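Local structure of Pbp related beta-lactamase (Pyrococcus abyssi, 2QMI) at residues K170-E173 and K174-V178. The protein is an octameric, self-compartmentalizing archaeal peptidase related to penicillin-binding proteins and serine beta-lactamases, probably a serine hydrolase of the penicillin-binding-protein type. Residues are numbered along the deposited sequence; the frame is centred on the assembly and turned at random.
Sequences KIIE and KVSGV
Ser-176 and Ile-172 meet at the C-terminal end of helix 162-176, where an ST turn leads the chain out of the helix in the beta-lactamase-like part of the fold. Two donors from one residue grip Ile-172 O: Ser-176 N at 2.8 Å, in the regular helical pattern, and Ser-176 OG at 2.9 Å. They arrive from opposite faces of the carbonyl plane, and the hydroxyl lies 34° out of it. The side-chain rotamer sets OG between its own backbone N and carbonyl carbon, a position from which it donates to Ile-172 O and accepts from Val-178 N. The latter bond, 3.1 Å from Val-178 N to Ser-176 OG and nearly straight (164° at the hydrogen), defines the ST turn; one hydroxyl thus ties the last helical turn to the first residues beyond it.

Helical bonding persists as far as Gly-177 N to Glu-173 O, but at 146° this link is the most bent of the backbone set. Gly-177 then leaves the helix with positive phi, and the reversal carries Val-178 O back over Glu-173, 3.2 Å from its CA in a CH...O contact. Further out, Glu-173 CG lies anti to the carbonyl carbon and its chain runs extended, carrying the carboxylate to where OE2 accepts from Tyr-180 N in the next helix. Ile-172 packs on Tyr-183 of helix 180-189 and on helix 61-74, joining three helices, and Val-175 lies against Phe-87. Lys-170 NZ, which also forms a salt bridge with Glu-137, makes a second one with Glu-173 OE1 at a short modelled separation of 2.5 Å, the amine sitting on the syn side and tilted from the carboxylate plane.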
loop_
_atom_site.group_PDB
_atom_site.type_symbol
_atom_site.label_atom_id
_atom_site.label_comp_id
_atom_site.label_asym_id
_atom_site.label_seq_id
_atom_site.Cartn_x
_atom_site.Cartn_y
_atom_site.Cartn_z
ATOM N N LYS A 170 13.246 43.712 25.372
ATOM C CA LYS A 170 12.874 43.877 26.771
ATOM C C LYS A 170 13.657 45.036 27.393
ATOM O O LYS A 170 13.146 45.763 28.240
ATOM C CB LYS A 170 13.154 42.579 27.540
ATOM C CG LYS A 170 12.693 42.596 28.997
ATOM C CD LYS A 170 11.238 43.020 29.096
ATOM C CE LYS A 170 10.330 42.080 28.330
ATOM N NZ LYS A 170 8.938 42.634 28.235
ATOM N N ILE A 171 14.907 45.194 26.972
ATOM C CA ILE A 171 15.742 46.279 27.468
ATOM C C ILE A 171 15.117 47.606 27.035
ATOM O O ILE A 171 15.095 48.579 27.794
ATOM C CB ILE A 171 17.179 46.155 26.918
ATOM C CG1 ILE A 171 17.871 44.969 27.591
ATOM C CG2 ILE A 171 17.950 47.440 27.156
ATOM C CD1 ILE A 171 19.284 44.732 27.152
ATOM N N ILE A 172 14.588 47.631 25.817
ATOM C CA ILE A 172 13.950 48.828 25.288
ATOM C C ILE A 172 12.747 49.217 26.139
ATOM O O ILE A 172 12.544 50.393 26.436
ATOM C CB ILE A 172 13.513 48.607 23.830
ATOM C CG1 ILE A 172 14.757 48.609 22.932
ATOM C CG2 ILE A 172 12.486 49.654 23.414
ATOM C CD1 ILE A 172 14.477 48.333 21.463
ATOM N N GLU A 173 11.952 48.233 26.542
ATOM C CA GLU A 173 10.782 48.517 27.361
ATOM C C GLU A 173 11.230 48.961 28.754
ATOM O O GLU A 173 10.680 49.901 29.330
ATOM C CB GLU A 173 9.889 47.278 27.474
ATOM C CG GLU A 173 9.525 46.642 26.137
ATOM C CD GLU A 173 8.389 45.641 26.255
ATOM O OE1 GLU A 173 8.365 44.882 27.249
ATOM O OE2 GLU A 173 7.525 45.607 25.353
ATOM N N LYS A 174 12.234 48.272 29.286
ATOM C CA LYS A 174 12.755 48.585 30.605
ATOM C C LYS A 174 13.221 50.039 30.679
ATOM O O LYS A 174 12.933 50.747 31.645
ATOM C CB LYS A 174 13.926 47.652 30.939
ATOM C CG LYS A 174 14.677 48.025 32.219
ATOM C CD LYS A 174 13.798 47.857 33.452
ATOM C CE LYS A 174 14.505 48.350 34.704
ATOM N NZ LYS A 174 13.636 48.191 35.906
ATOM N N VAL A 175 13.928 50.485 29.648
ATOM C CA VAL A 175 14.455 51.845 29.619
ATOM C C VAL A 175 13.489 52.934 29.166
ATOM O O VAL A 175 13.467 54.005 29.760
ATOM C CB VAL A 175 15.729 51.917 28.751
ATOM C CG1 VAL A 175 16.183 53.359 28.603
ATOM C CG2 VAL A 175 16.831 51.074 29.384
ATOM N N SER A 176 12.692 52.670 28.132
ATOM C CA SER A 176 11.754 53.663 27.605
ATOM C C SER A 176 10.480 53.824 28.426
ATOM O O SER A 176 9.816 54.863 28.357
ATOM C CB SER A 176 11.349 53.306 26.173
ATOM O OG SER A 176 10.356 52.286 26.164
ATOM N N GLY A 177 10.120 52.792 29.181
ATOM C CA GLY A 177 8.915 52.864 29.981
ATOM C C GLY A 177 7.667 52.427 29.234
ATOM O O GLY A 177 6.610 52.274 29.845
ATOM N N VAL A 178 7.771 52.235 27.920
ATOM C CA VAL A 178 6.622 51.796 27.126
ATOM C C VAL A 178 6.882 50.431 26.476
ATOM O O VAL A 178 7.966 49.861 26.611
ATOM C CB VAL A 178 6.252 52.838 26.025
ATOM C CG1 VAL A 178 5.776 54.137 26.671
ATOM C CG2 VAL A 178 7.448 53.106 25.127
#